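Local atomic coordinates of soluble lytic murein transglycosylase (Pseudomonas aeruginosa, PDB entry 5OHU), a protein that cleaves bacterial peptidoglycan as a lytic transglycosylase, turning the polymer over by both exolytic and endolytic action. Residues R292-P295 with L296-Q299; D306-V309 with T310-T314; R315-R319 with L320-D324; P253-A256 with L257-D261. All coordinates share one frame; numbering follows the deposited sequence. Where two conformers were deposited one is given.

Contact 1: residues R292-P295 with L296-Q299; sequences RALP and LMTQ
Thr298 returns to Leu294 with two donors at once. Its backbone N lies 2.9 Å from Leu294 O, and its hydroxyl OG1 makes a short bond of 2.6 Å to that same oxygen. The donors arrive from opposite faces of the carbonyl plane, so both grip the oxygen without competing for one position. A chi1 of -60° sets Thr298 OG1 beside its own backbone N and within reach of the carbonyl one turn back. The backbone bonds of the neighbouring residues run the same four-residue course, with Met297 N 2.8 Å from Ala293 O and Gln299 N 2.9 Å from Pro295 O. Together they build the short helix 293-300, part of the all-helical region that forms the ring of Slt70-like enzymes. Leu294 packs on Arg313, Leu316 and Leu317 of helix 307-319, whereas Leu296 meets Ala278 and Ile281 of helix 271-287.

The apolar contacts gather on Met297. Its chain runs straight through chi2 and then bends at chi3 (-58°), which carries the methyl CE back over the preceding turn. There Met297 CE rests 3.8 Å from Ala293 CB and 3.9 Å from Leu294 CD2, the Leu294 and Met297 chains crossing obliquely. Apart from this apolar packing, Met297 CG makes a carbon-to-oxygen approach next to the backbone, 3.2 Å from Ala293 O.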
loop_
_atom_site.group_PDB
_atom_site.type_symbol
_atom_site.label_atom_id
_atom_site.label_comp_id
_atom_site.label_asym_id
_atom_site.label_seq_id
_atom_site.Cartn_x
_atom_site.Cartn_y
_atom_site.Cartn_z
ATOM N N ARG A 292 -16.624 -20.730 14.618
ATOM C CA ARG A 292 -15.856 -20.805 15.852
ATOM C C ARG A 292 -15.073 -19.517 16.105
ATOM O O ARG A 292 -14.708 -19.248 17.247
ATOM C CB ARG A 292 -14.926 -22.029 15.817
ATOM C CG ARG A 292 -15.670 -23.350 16.028
ATOM C CD ARG A 292 -14.734 -24.559 15.906
ATOM N NE ARG A 292 -14.366 -24.826 14.521
ATOM C CZ ARG A 292 -13.627 -25.858 14.125
ATOM N NH1 ARG A 292 -13.163 -26.727 15.018
ATOM N NH2 ARG A 292 -13.345 -25.996 12.836
ATOM N N ALA A 293 -14.840 -18.695 15.071
ATOM C CA ALA A 293 -14.151 -17.417 15.267
ATOM C C ALA A 293 -14.936 -16.488 16.183
ATOM O O ALA A 293 -14.346 -15.769 16.997
ATOM C CB ALA A 293 -13.910 -16.743 13.917
ATOM N N LEU A 294 -16.264 -16.493 16.068
ATOM C CA LEU A 294 -17.084 -15.508 16.779
ATOM C C LEU A 294 -16.976 -15.580 18.291
ATOM O O LEU A 294 -16.826 -14.518 18.913
ATOM C CB LEU A 294 -18.552 -15.641 16.364
ATOM C CG LEU A 294 -18.877 -15.120 14.975
ATOM C CD1 LEU A 294 -20.275 -15.558 14.622
ATOM C CD2 LEU A 294 -18.757 -13.599 14.935
ATOM N N PRO A 295 -17.105 -16.743 18.956
ATOM C CA PRO A 295 -16.953 -16.728 20.429
ATOM C C PRO A 295 -15.567 -16.299 20.862
ATOM O O PRO A 295 -15.407 -15.517 21.808
ATOM C CB PRO A 295 -17.262 -18.182 20.837
ATOM C CG PRO A 295 -18.106 -18.739 19.690
ATOM C CD PRO A 295 -17.531 -18.070 18.460
ATOM N N LEU A 296 -14.551 -16.775 20.150
ATOM C CA LEU A 296 -13.177 -16.392 20.434
ATOM C C LEU A 296 -12.975 -14.881 20.294
ATOM O O LEU A 296 -12.403 -14.232 21.177
ATOM C CB LEU A 296 -12.253 -17.156 19.485
ATOM C CG LEU A 296 -10.776 -16.986 19.726
ATOM C CD1 LEU A 296 -10.484 -17.538 21.108
ATOM C CD2 LEU A 296 -9.916 -17.659 18.630
ATOM N N MET A 297 -13.417 -14.309 19.178
ATOM C CA MET A 297 -13.215 -12.880 18.962
ATOM C C MET A 297 -14.017 -12.068 19.968
ATOM O O MET A 297 -13.554 -11.039 20.455
ATOM C CB MET A 297 -13.610 -12.498 17.530
ATOM C CG MET A 297 -12.755 -13.105 16.412
ATOM S SD MET A 297 -13.242 -12.590 14.733
ATOM C CE MET A 297 -14.936 -13.136 14.707
ATOM N N THR A 298 -15.228 -12.523 20.288
ATOM C CA THR A 298 -16.079 -11.823 21.242
ATOM C C THR A 298 -15.452 -11.810 22.633
ATOM O O THR A 298 -15.519 -10.803 23.348
ATOM C CB THR A 298 -17.455 -12.494 21.265
ATOM O OG1 THR A 298 -18.033 -12.427 19.957
ATOM C CG2 THR A 298 -18.392 -11.824 22.265
ATOM N N GLN A 299 -14.834 -12.918 23.029
ATOM C CA GLN A 299 -14.217 -13.005 24.343
ATOM C C GLN A 299 -12.910 -12.216 24.421
ATOM O O GLN A 299 -12.583 -11.663 25.479
ATOM C CB GLN A 299 -13.977 -14.476 24.685
ATOM C CG GLN A 299 -13.224 -14.729 25.976
ATOM C CD GLN A 299 -14.091 -14.511 27.196
ATOM O OE1 GLN A 299 -15.318 -14.462 27.096
ATOM N NE2 GLN A 299 -13.460 -14.381 28.354
#

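Contact 2: residues D306-V309 with T310-T314; sequences DNTV and TEWRT
Thr310 bonds back to Asp306 through both its backbone and its side chain. Thr310 N is 2.9 Å from Asp306 O, while Thr310 OG1 reaches the same oxygen at 3.0 Å from above the carbonyl plane. With chi1 at -56° the hydroxyl lies beside its own N, and the methyl CG2 takes the position opposite that N. A water joins in, donating to Thr310 OG1 at 2.7 Å and also to Asn307 OD1, so the threonine hydroxyl is engaged both as donor and as acceptor. The other end of the Asn307 amide, ND2, bonds to Asp336 OD2. Thr314 repeats the habit one turn on: its OG1 donates to Thr310 O at 2.9 Å, across the carbonyl plane from Thr314 N.

Asp306 is the N-cap of helix 307-319. Its OD1 receives Val309 N at 3.3 Å, met from above the carboxylate plane. Trp312 has chi1 at -93°, well away from the staggered value, and its indole presents an edge to Thr308 O, with CD1 3.6 Å away and the oxygen in the ring plane. Glu311 lays CG 3.3 Å from Asn307 O before running on, extended, to Trp343 NE1 and Arg342 with OE2.

Arg313 is modelled in two conformers; in one, bent at chi3, NH1 reaches Asp301 O and the chain lies along helix 293-300, where Val309 also packs on Met297. Thr308 and Trp312 face Leu283 of helix 271-287, while Asn307, Thr310 and Glu311 touch Leu337 of helix 335-338.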
loop_
_atom_site.group_PDB
_atom_site.type_symbol
_atom_site.label_atom_id
_atom_site.label_comp_id
_atom_site.label_asym_id
_atom_site.label_seq_id
_atom_site.Cartn_x
_atom_site.Cartn_y
_atom_site.Cartn_z
ATOM N N ASP A 306 -9.871 -3.488 18.482
ATOM C CA ASP A 306 -9.115 -3.886 17.304
ATOM C C ASP A 306 -10.061 -3.793 16.108
ATOM O O ASP A 306 -10.967 -4.625 15.948
ATOM C CB ASP A 306 -8.552 -5.291 17.501
ATOM C CG ASP A 306 -7.598 -5.693 16.425
ATOM O OD1 ASP A 306 -7.854 -5.390 15.245
ATOM O OD2 ASP A 306 -6.592 -6.346 16.754
ATOM N N ASN A 307 -9.857 -2.763 15.279
ATOM C CA ASN A 307 -10.777 -2.492 14.180
ATOM C C ASN A 307 -10.813 -3.642 13.183
ATOM O O ASN A 307 -11.875 -3.961 12.642
ATOM C CB ASN A 307 -10.383 -1.200 13.472
ATOM C CG ASN A 307 -10.786 0.043 14.243
ATOM O OD1 ASN A 307 -11.380 -0.024 15.322
ATOM N ND2 ASN A 307 -10.451 1.189 13.692
ATOM N N THR A 308 -9.660 -4.262 12.908
ATOM C CA THR A 308 -9.645 -5.406 12.005
ATOM C C THR A 308 -10.506 -6.544 12.547
ATOM O O THR A 308 -11.238 -7.193 11.790
ATOM C CB THR A 308 -8.213 -5.879 11.774
ATOM O OG1 THR A 308 -7.437 -4.776 11.299
ATOM C CG2 THR A 308 -8.186 -7.006 10.702
ATOM N N VAL A 309 -10.462 -6.776 13.864
ATOM C CA VAL A 309 -11.269 -7.845 14.444
ATOM C C VAL A 309 -12.738 -7.460 14.456
ATOM O O VAL A 309 -13.612 -8.316 14.284
ATOM C CB VAL A 309 -10.773 -8.199 15.866
ATOM C CG1 VAL A 309 -11.705 -9.212 16.525
ATOM C CG2 VAL A 309 -9.337 -8.728 15.825
ATOM N N THR A 310 -13.040 -6.184 14.676
ATOM C CA THR A 310 -14.431 -5.754 14.689
ATOM C C THR A 310 -15.068 -5.938 13.324
ATOM O O THR A 310 -16.204 -6.410 13.220
ATOM C CB THR A 310 -14.522 -4.287 15.104
ATOM O OG1 THR A 310 -13.886 -4.123 16.372
ATOM C CG2 THR A 310 -15.958 -3.857 15.216
ATOM N N GLU A 311 -14.346 -5.565 12.271
ATOM C CA GLU A 311 -14.884 -5.659 10.922
ATOM C C GLU A 311 -15.050 -7.114 10.497
ATOM O O GLU A 311 -16.019 -7.455 9.813
ATOM C CB GLU A 311 -13.970 -4.913 9.938
ATOM C CG GLU A 311 -13.952 -3.398 10.100
ATOM C CD GLU A 311 -13.384 -2.664 8.878
ATOM O OE1 GLU A 311 -12.220 -2.944 8.507
ATOM O OE2 GLU A 311 -14.086 -1.793 8.301
ATOM N N TRP A 312 -14.117 -7.985 10.888
ATOM C CA TRP A 312 -14.237 -9.374 10.461
ATOM C C TRP A 312 -15.247 -10.123 11.302
ATOM O O TRP A 312 -15.888 -11.052 10.815
ATOM C CB TRP A 312 -12.870 -10.053 10.451
ATOM C CG TRP A 312 -12.373 -9.892 9.101
ATOM C CD1 TRP A 312 -11.488 -8.952 8.650
ATOM C CD2 TRP A 312 -12.809 -10.620 7.958
ATOM N NE1 TRP A 312 -11.329 -9.071 7.287
ATOM C CE2 TRP A 312 -12.136 -10.083 6.838
ATOM C CE3 TRP A 312 -13.711 -11.678 7.769
ATOM C CZ2 TRP A 312 -12.304 -10.591 5.554
ATOM C CZ3 TRP A 312 -13.896 -12.175 6.478
ATOM C CH2 TRP A 312 -13.186 -11.633 5.391
ATOM N N ARG A 313 -15.437 -9.703 12.542
ATOM C CA ARG A 313 -16.561 -10.193 13.330
ATOM C C ARG A 313 -17.884 -9.844 12.658
ATOM O O ARG A 313 -18.784 -10.685 12.539
ATOM C CB ARG A 313 -16.497 -9.602 14.742
ATOM C CG ARG A 313 -17.248 -10.417 15.771
ATOM C CD ARG A 313 -17.537 -9.660 17.070
ATOM N NE ARG A 313 -16.327 -9.228 17.748
ATOM C CZ ARG A 313 -16.312 -8.638 18.940
ATOM N NH1 ARG A 313 -15.154 -8.281 19.476
ATOM N NH2 ARG A 313 -17.442 -8.420 19.598
ATOM N N THR A 314 -18.014 -8.597 12.172
ATOM C CA THR A 314 -19.252 -8.198 11.495
ATOM C C THR A 314 -19.387 -8.877 10.136
ATOM O O THR A 314 -20.478 -9.337 9.772
ATOM C CB THR A 314 -19.335 -6.675 11.317
ATOM O OG1 THR A 314 -18.940 -6.004 12.529
ATOM C CG2 THR A 314 -20.780 -6.264 10.984
HETATM O O HOH W 1 -13.021 -1.587 16.671
#

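Contact 3: residues R315-R319 with L320-D324; sequences RLLLR and LGRWD
A Schellman motif closes helix 307-319, with Arg322 N bonded to Leu317 O at 2.9 Å and Gly321 N to Leu318 O at 3.1 Å. Gly321, the first residue to leave helical geometry, has a positive phi of 72°, a value that glycine adopts readily. Its N-H approaches Leu318 O from well above the carbonyl plane. Leu320 N still keeps the regular helical partner, Leu316 O, and adds a weak bond to Leu317 O.

Three side-chain pairs pack round the turn. Leu316 and Leu320 lie side by side and point the same way, with their CD1 methyls 3.7 Å apart. Leu317 places CD2 over one face of the Arg322 guanidinium, 3.7 Å from NE. The Arg322 chain bends at chi3 (62°), and its NH2 forms a salt bridge with Glu325.

Arg322 is at the N-cap position of helix 323-330, so the motif that ends one helix leads directly into the next, and residues 320-322 form the short link between helix 307-319 and helix 323-330. Trp323 folds its ring back over the turn. Its CZ3 is 3.5 Å from Leu318 O and 4.2 Å from Leu318 CD2, the two side chains crossing at about a right angle. Gly321 O stands 3.5 Å above one face of the indole, offset toward the rim. Arg319 turns instead to Thr601 and Trp586 O, and Arg315 to Glu600, linking this helix end to the region of the transglycosylase domain.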
loop_
_atom_site.group_PDB
_atom_site.type_symbol
_atom_site.label_atom_id
_atom_site.label_comp_id
_atom_site.label_asym_id
_atom_site.label_seq_id
_atom_site.Cartn_x
_atom_site.Cartn_y
_atom_site.Cartn_z
ATOM N N ARG A 315 -18.288 -8.957 9.377
ATOM C CA ARG A 315 -18.321 -9.632 8.083
ATOM C C ARG A 315 -18.751 -11.086 8.236
ATOM O O ARG A 315 -19.569 -11.592 7.458
ATOM C CB ARG A 315 -16.947 -9.545 7.412
ATOM C CG ARG A 315 -16.666 -8.181 6.794
ATOM C CD ARG A 315 -15.219 -7.997 6.323
ATOM N NE ARG A 315 -15.120 -6.691 5.686
ATOM C CZ ARG A 315 -14.080 -5.872 5.758
ATOM N NH1 ARG A 315 -12.992 -6.219 6.432
ATOM N NH2 ARG A 315 -14.133 -4.697 5.145
ATOM N N LEU A 316 -18.221 -11.762 9.253
ATOM C CA LEU A 316 -18.542 -13.162 9.457
ATOM C C LEU A 316 -20.021 -13.333 9.788
ATOM O O LEU A 316 -20.677 -14.239 9.267
ATOM C CB LEU A 316 -17.652 -13.734 10.564
ATOM C CG LEU A 316 -17.843 -15.197 10.981
ATOM C CD1 LEU A 316 -17.780 -16.131 9.781
ATOM C CD2 LEU A 316 -16.787 -15.604 11.987
ATOM N N LEU A 317 -20.572 -12.451 10.627
ATOM C CA LEU A 317 -22.004 -12.518 10.905
ATOM C C LEU A 317 -22.810 -12.346 9.626
ATOM O O LEU A 317 -23.823 -13.020 9.426
ATOM C CB LEU A 317 -22.393 -11.460 11.943
ATOM C CG LEU A 317 -21.860 -11.738 13.354
ATOM C CD1 LEU A 317 -21.930 -10.494 14.227
ATOM C CD2 LEU A 317 -22.653 -12.907 13.981
ATOM N N LEU A 318 -22.368 -11.447 8.747
ATOM C CA LEU A 318 -23.062 -11.252 7.479
ATOM C C LEU A 318 -22.946 -12.493 6.602
ATOM O O LEU A 318 -23.923 -12.913 5.978
ATOM C CB LEU A 318 -22.495 -10.030 6.747
ATOM C CG LEU A 318 -22.698 -8.642 7.378
ATOM C CD1 LEU A 318 -21.850 -7.655 6.608
ATOM C CD2 LEU A 318 -24.150 -8.185 7.377
ATOM N N ARG A 319 -21.759 -13.096 6.541
ATOM C CA ARG A 319 -21.627 -14.322 5.761
ATOM C C ARG A 319 -22.525 -15.421 6.315
ATOM O O ARG A 319 -23.016 -16.264 5.560
ATOM C CB ARG A 319 -20.176 -14.794 5.739
ATOM C CG ARG A 319 -19.910 -15.939 4.753
ATOM C CD ARG A 319 -19.652 -15.446 3.340
ATOM N NE ARG A 319 -19.178 -16.546 2.498
ATOM C CZ ARG A 319 -18.509 -16.401 1.357
ATOM N NH1 ARG A 319 -18.202 -15.196 0.899
ATOM N NH2 ARG A 319 -18.144 -17.467 0.673
ATOM N N LEU A 320 -22.767 -15.427 7.617
ATOM C CA LEU A 320 -23.575 -16.487 8.190
ATOM C C LEU A 320 -25.056 -16.164 8.170
ATOM O O LEU A 320 -25.851 -16.967 8.664
ATOM C CB LEU A 320 -23.134 -16.781 9.624
ATOM C CG LEU A 320 -21.723 -17.394 9.682
ATOM C CD1 LEU A 320 -21.112 -17.136 11.061
ATOM C CD2 LEU A 320 -21.716 -18.881 9.332
ATOM N N GLY A 321 -25.439 -15.007 7.633
ATOM C CA GLY A 321 -26.836 -14.626 7.642
ATOM C C GLY A 321 -27.386 -14.229 8.994
ATOM O O GLY A 321 -28.599 -14.308 9.204
ATOM N N ARG A 322 -26.531 -13.808 9.925
ATOM C CA ARG A 322 -26.974 -13.419 11.266
ATOM C C ARG A 322 -27.181 -11.902 11.346
ATOM O O ARG A 322 -26.421 -11.142 11.969
ATOM C CB ARG A 322 -25.985 -13.956 12.301
ATOM C CG ARG A 322 -26.142 -15.518 12.420
ATOM C CD ARG A 322 -24.986 -16.260 13.107
ATOM N NE ARG A 322 -24.784 -15.867 14.502
ATOM C CZ ARG A 322 -23.914 -16.444 15.334
ATOM N NH1 ARG A 322 -23.172 -17.468 14.934
ATOM N NH2 ARG A 322 -23.783 -15.993 16.574
ATOM N N TRP A 323 -28.278 -11.472 10.713
ATOM C CA TRP A 323 -28.521 -10.046 10.507
ATOM C C TRP A 323 -28.746 -9.299 11.823
ATOM O O TRP A 323 -28.217 -8.194 12.003
ATOM C CB TRP A 323 -29.732 -9.854 9.601
ATOM C CG TRP A 323 -29.837 -10.811 8.481
ATOM C CD1 TRP A 323 -30.929 -11.588 8.174
ATOM C CD2 TRP A 323 -28.858 -11.061 7.454
ATOM N NE1 TRP A 323 -30.679 -12.317 7.042
ATOM C CE2 TRP A 323 -29.420 -12.018 6.583
ATOM C CE3 TRP A 323 -27.560 -10.572 7.193
ATOM C CZ2 TRP A 323 -28.736 -12.509 5.475
ATOM C CZ3 TRP A 323 -26.858 -11.066 6.072
ATOM C CH2 TRP A 323 -27.455 -12.031 5.231
ATOM N N ASP A 324 -29.556 -9.859 12.732
ATOM C CA ASP A 324 -29.824 -9.225 14.030
ATOM C C ASP A 324 -28.526 -8.862 14.739
ATOM O O ASP A 324 -28.330 -7.728 15.188
ATOM C CB ASP A 324 -30.623 -10.176 14.931
ATOM C CG ASP A 324 -32.077 -10.286 14.556
ATOM O OD1 ASP A 324 -32.675 -9.284 14.122
ATOM O OD2 ASP A 324 -32.623 -11.395 14.718
#

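Contact 4: residues P253-A256 with L257-D261; sequences PEKA and LSLLD
Lys255 and Leu259, one helical turn apart, lie side by side and point the same way, with Lys255 CG 4.0 Å from Leu259 CD1. The aliphatic part of the lysine therefore does the touching, alongside one leucine methyl. Lys255 leaves the backbone with CG opposite its own N (chi1 -177°), then bends at chi3 and chi4, and NZ ends at Ser225 OG. Leu259 takes the other turn, its CG beside its N (chi1 -70°), which brings CG to 3.4 Å from Lys255 O. Both side chains lie against Leu248 of helix 235-251.

Leu257 is oriented otherwise. Its CB rests 3.4 Å from Pro253 O, but the branch is carried away from the previous turn and toward Leu285 of helix 271-287. The Ala256 methyl heads for Ile281 of that same helix. Ser258 sits on a more exposed flank, its OG 3.5 Å from Glu254 O.

Beneath the side chains, four backbone bonds run through the first turns of helix 253-263. Leu257 N lies 2.9 Å from Pro253 O and Leu260 N 2.9 Å from Ala256 O; Ser258 N and Leu259 N reach Glu254 O and Lys255 O at slightly greater length. Pro253, at the start of the helix, needs no N-H for this pattern.

Between Lys255 and Leu259, then, the side chains meet carbon to carbon, and the backbone bonds supply the directional part of the contact. The ammonium of Lys255, whose aliphatic chain packs on Leu259, makes its hydrogen bond elsewhere, with Ser225 OG.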
loop_
_atom_site.group_PDB
_atom_site.type_symbol
_atom_site.label_atom_id
_atom_site.label_comp_id
_atom_site.label_asym_id
_atom_site.label_seq_id
_atom_site.Cartn_x
_atom_site.Cartn_y
_atom_site.Cartn_z
ATOM N N PRO A 253 -5.597 -22.443 10.791
ATOM C CA PRO A 253 -6.165 -21.863 12.021
ATOM C C PRO A 253 -6.919 -22.872 12.872
ATOM O O PRO A 253 -6.985 -22.714 14.101
ATOM C CB PRO A 253 -7.101 -20.768 11.492
ATOM C CG PRO A 253 -7.401 -21.186 10.078
ATOM C CD PRO A 253 -6.166 -21.844 9.573
ATOM N N GLU A 254 -7.491 -23.909 12.255
ATOM C CA GLU A 254 -8.182 -24.935 13.033
ATOM C C GLU A 254 -7.207 -25.712 13.900
ATOM O O GLU A 254 -7.478 -25.937 15.086
ATOM C CB GLU A 254 -8.960 -25.894 12.124
ATOM C CG GLU A 254 -10.040 -25.218 11.275
ATOM C CD GLU A 254 -9.485 -24.546 10.011
ATOM O OE1 GLU A 254 -10.310 -24.124 9.153
ATOM O OE2 GLU A 254 -8.230 -24.463 9.864
ATOM N N LYS A 255 -6.061 -26.123 13.333
ATOM C CA LYS A 255 -5.051 -26.786 14.146
ATOM C C LYS A 255 -4.507 -25.843 15.218
ATOM O O LYS A 255 -4.276 -26.255 16.358
ATOM C CB LYS A 255 -3.914 -27.315 13.265
ATOM C CG LYS A 255 -2.866 -28.093 14.048
ATOM C CD LYS A 255 -1.492 -28.047 13.376
ATOM C CE LYS A 255 -1.127 -29.349 12.623
ATOM N NZ LYS A 255 -1.075 -30.551 13.506
ATOM N N ALA A 256 -4.321 -24.566 14.874
ATOM C CA ALA A 256 -3.816 -23.606 15.842
ATOM C C ALA A 256 -4.774 -23.443 17.013
ATOM O O ALA A 256 -4.346 -23.316 18.164
ATOM C CB ALA A 256 -3.569 -22.264 15.154
ATOM N N LEU A 257 -6.075 -23.434 16.733
ATOM C CA LEU A 257 -7.069 -23.285 17.791
ATOM C C LEU A 257 -7.071 -24.489 18.727
ATOM O O LEU A 257 -7.126 -24.329 19.954
ATOM C CB LEU A 257 -8.462 -23.080 17.179
ATOM C CG LEU A 257 -9.579 -22.834 18.202
ATOM C CD1 LEU A 257 -9.171 -21.697 19.122
ATOM C CD2 LEU A 257 -10.881 -22.514 17.526
ATOM N N SER A 258 -7.024 -25.704 18.172
ATOM C CA SER A 258 -6.933 -26.885 19.027
ATOM C C SER A 258 -5.723 -26.804 19.942
ATOM O O SER A 258 -5.789 -27.206 21.108
ATOM C CB SER A 258 -6.846 -28.164 18.191
ATOM O OG SER A 258 -8.049 -28.395 17.515
ATOM N N LEU A 259 -4.600 -26.304 19.424
ATOM C CA LEU A 259 -3.381 -26.328 20.222
ATOM C C LEU A 259 -3.411 -25.248 21.290
ATOM O O LEU A 259 -2.935 -25.469 22.415
ATOM C CB LEU A 259 -2.160 -26.195 19.323
ATOM C CG LEU A 259 -1.956 -27.465 18.491
ATOM C CD1 LEU A 259 -0.876 -27.225 17.436
ATOM C CD2 LEU A 259 -1.553 -28.617 19.408
ATOM N N LEU A 260 -3.958 -24.079 20.955
ATOM C CA LEU A 260 -4.232 -23.066 21.970
ATOM C C LEU A 260 -5.087 -23.646 23.084
ATOM O O LEU A 260 -4.807 -23.425 24.268
ATOM C CB LEU A 260 -4.926 -21.859 21.339
ATOM C CG LEU A 260 -5.356 -20.783 22.338
ATOM C CD1 LEU A 260 -4.138 -20.204 23.043
ATOM C CD2 LEU A 260 -6.164 -19.667 21.656
ATOM N N ASP A 261 -6.097 -24.449 22.724
ATOM C CA ASP A 261 -6.968 -25.021 23.744
ATOM C C ASP A 261 -6.198 -25.975 24.646
ATOM O O ASP A 261 -6.512 -26.092 25.834
ATOM C CB ASP A 261 -8.172 -25.714 23.087
ATOM C CG ASP A 261 -9.125 -24.719 22.437
ATOM O OD1 ASP A 261 -9.044 -23.515 22.777
ATOM O OD2 ASP A 261 -9.952 -25.130 21.591
#

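How the contacts relate
All four are local contacts within three helices, with contact 3 running on into the start of helix 323-330. All are partly buried; among their touching residues contact 1 has the most exposed, four, and contact 3 none. Contact 2 has its centre about 20 Å from that of the chain, the others lie farther out. Contacts 2 and 3 share helix 307-319, one at its N-cap and the other at its C-terminal end. Contact 1 touches both, Met297 on Val309 and Leu294 on Arg322, and contact 4 reaches it through Leu257 and Leu296. Contacts 2 and 4 do not touch. Polar side-chain bonds are richest in contact 2, with its cap and water; contact 1 has a threonine bond beside methionine packing; contact 3 relies on a glycine turn, and contact 4 on plain helix.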